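PDB 5BYP: putative uncharacterized protein from Bacteroides eggerthii DSM 20697, which is of unknown function but has a lipocalin-like domain of the calycin clan, whose relatives often bind small hydrophobic ligands in a beta-barrel. Local coordinates for residues 41-46 against 90-95. Numbering follows the deposited sequence.
Sequences AYCMNK and KNFFGW
Phe92 lays the far end of its ring along strand 38-43, spanning the backbone between Ala41 and Cys43. With CG anti to the backbone N (chi1 -167°), the side chain runs from helix 87-92 toward the strand. Phe92 CE2 meets Cys43 CB at 3.5 Å, and across the ring tip Phe92 CE1 lies 3.7 Å from Ala41 CB; the Ala41 methyl and the Cys43 methylene both come in obliquely. Between them the carbonyl of Tyr42 reaches the ring edge near its plane, Tyr42 O standing 3.6 Å from Phe92 CE2. The Tyr42 side chain itself departs on the opposite side of the strand, following the alternation that sends Ala41 and Cys43 toward the helix. Cys43 SG, also anti to its backbone N, sits at the ring edge, 5.2 Å from the Phe92 centroid, a sulfur-aromatic contact. In this lipocalin-like fold, a curled antiparallel sheet, the region of helix 87-92 thus packs against one strand of the wall, without any hydrogen bond between the two segments. Phe93, whose CB points along the strand rather than at it, still brings CZ to 3.7 Å from Ala41 CB, so the alanine methyl touches both phenylalanines and meets the second at its edge. The two rings also engage each other: Phe92 CD1 stands 3.3 Å above the centre of the Phe93 ring. Phe53, on the neighbouring strand 51-60, joins them, edge-to-face with Phe93, while Ile30 touches Phe92. Trp95 receives Phe93 CD1 on one face, offset toward the rim.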
loop_
_atom_site.group_PDB
_atom_site.type_symbol
_atom_site.label_atom_id
_atom_site.label_comp_id
_atom_site.label_asym_id
_atom_site.label_seq_id
_atom_site.Cartn_x
_atom_site.Cartn_y
_atom_site.Cartn_z
ATOM N N ALA A 41 1.458 -3.478 5.797
ATOM C CA ALA A 41 1.239 -2.039 5.799
ATOM C C ALA A 41 0.796 -1.597 7.199
ATOM O O ALA A 41 0.074 -2.353 7.870
ATOM C CB ALA A 41 0.204 -1.666 4.754
ATOM N N TYR A 42 1.299 -0.428 7.690
ATOM C CA TYR A 42 0.948 0.063 9.034
ATOM C C TYR A 42 0.718 1.581 9.071
ATOM O O TYR A 42 1.435 2.351 8.416
ATOM C CB TYR A 42 2.003 -0.310 10.103
ATOM C CG TYR A 42 3.095 -1.256 9.655
ATOM C CD1 TYR A 42 2.876 -2.631 9.601
ATOM C CD2 TYR A 42 4.382 -0.799 9.425
ATOM C CE1 TYR A 42 3.883 -3.513 9.209
ATOM C CE2 TYR A 42 5.407 -1.673 9.064
ATOM C CZ TYR A 42 5.153 -3.033 8.961
ATOM O OH TYR A 42 6.158 -3.911 8.615
ATOM N N CYS A 43 -0.284 1.990 9.881
ATOM C CA CYS A 43 -0.657 3.377 10.148
ATOM C C CYS A 43 -0.331 3.692 11.568
ATOM O O CYS A 43 -0.844 3.044 12.472
ATOM C CB CYS A 43 -2.129 3.616 9.856
ATOM S SG CYS A 43 -2.594 5.351 9.863
HETATM N N MSE A 44 0.533 4.667 11.780
HETATM C CA MSE A 44 1.018 5.000 13.113
HETATM C C MSE A 44 0.077 5.890 13.883
HETATM O O MSE A 44 -0.998 6.269 13.408
HETATM C CB MSE A 44 2.408 5.659 13.047
HETATM C CG MSE A 44 3.526 4.663 12.708
HETATM SE SE MSE A 44 3.873 3.287 14.084
HETATM C CE MSE A 44 4.603 1.839 12.879
ATOM N N ASN A 45 0.459 6.124 15.126
ATOM C CA ASN A 45 -0.183 6.974 16.105
ATOM C C ASN A 45 0.879 7.284 17.167
ATOM O O ASN A 45 1.432 6.349 17.760
ATOM C CB ASN A 45 -1.443 6.304 16.685
ATOM N N LYS A 46 1.242 8.592 17.331
ATOM C CA LYS A 46 2.253 9.071 18.305
ATOM C C LYS A 46 1.927 8.572 19.708
ATOM O O LYS A 46 2.734 8.702 20.631
ATOM C CB LYS A 46 2.349 10.608 18.292
ATOM N N LYS A 90 -10.653 2.321 4.021
ATOM C CA LYS A 90 -11.038 3.437 3.150
ATOM C C LYS A 90 -10.067 4.644 3.305
ATOM O O LYS A 90 -9.668 5.243 2.302
ATOM C CB LYS A 90 -12.482 3.860 3.421
ATOM C CG LYS A 90 -13.496 2.928 2.756
ATOM C CD LYS A 90 -14.853 2.986 3.452
ATOM C CE LYS A 90 -15.894 2.222 2.711
ATOM N NZ LYS A 90 -17.155 2.150 3.486
ATOM N N ASN A 91 -9.632 4.937 4.538
ATOM C CA ASN A 91 -8.732 6.053 4.752
ATOM C C ASN A 91 -7.300 5.719 4.371
ATOM O O ASN A 91 -6.562 6.601 3.929
ATOM C CB ASN A 91 -8.777 6.524 6.210
ATOM C CG ASN A 91 -10.137 6.949 6.719
ATOM O OD1 ASN A 91 -11.132 7.033 5.972
ATOM N ND2 ASN A 91 -10.227 7.137 8.033
ATOM N N PHE A 92 -6.877 4.492 4.597
ATOM C CA PHE A 92 -5.506 4.131 4.358
ATOM C C PHE A 92 -5.294 3.711 2.912
ATOM O O PHE A 92 -4.447 4.273 2.236
ATOM C CB PHE A 92 -5.126 3.031 5.311
ATOM C CG PHE A 92 -3.662 2.746 5.399
ATOM C CD1 PHE A 92 -3.077 1.800 4.580
ATOM C CD2 PHE A 92 -2.877 3.359 6.368
ATOM C CE1 PHE A 92 -1.725 1.498 4.698
ATOM C CE2 PHE A 92 -1.527 3.044 6.493
ATOM C CZ PHE A 92 -0.959 2.123 5.656
ATOM N N PHE A 93 -6.056 2.754 2.418
ATOM C CA PHE A 93 -5.831 2.339 1.052
ATOM C C PHE A 93 -6.735 3.064 0.080
ATOM O O PHE A 93 -6.226 3.752 -0.803
ATOM C CB PHE A 93 -5.993 0.830 0.909
ATOM C CG PHE A 93 -4.988 0.060 1.715
ATOM C CD1 PHE A 93 -3.654 0.005 1.324
ATOM C CD2 PHE A 93 -5.357 -0.561 2.903
ATOM C CE1 PHE A 93 -2.721 -0.738 2.057
ATOM C CE2 PHE A 93 -4.426 -1.290 3.640
ATOM C CZ PHE A 93 -3.118 -1.404 3.194
ATOM N N GLY A 94 -8.051 2.877 0.222
ATOM C CA GLY A 94 -9.041 3.449 -0.681
ATOM C C GLY A 94 -9.045 2.727 -2.012
ATOM O O GLY A 94 -9.487 3.277 -3.016
ATOM N N TRP A 95 -8.569 1.481 -2.021
ATOM C CA TRP A 95 -8.435 0.654 -3.226
ATOM C C TRP A 95 -9.765 0.056 -3.704
ATOM O O TRP A 95 -9.773 -0.709 -4.685
ATOM C CB TRP A 95 -7.436 -0.488 -2.987
ATOM C CG TRP A 95 -6.042 -0.045 -2.657
ATOM C CD1 TRP A 95 -5.536 1.221 -2.732
ATOM C CD2 TRP A 95 -4.944 -0.896 -2.315
ATOM N NE1 TRP A 95 -4.202 1.217 -2.396
ATOM C CE2 TRP A 95 -3.816 -0.068 -2.125
ATOM C CE3 TRP A 95 -4.822 -2.279 -2.071
ATOM C CZ2 TRP A 95 -2.588 -0.570 -1.712
ATOM C CZ3 TRP A 95 -3.607 -2.773 -1.642
ATOM C CH2 TRP A 95 -2.503 -1.928 -1.478
#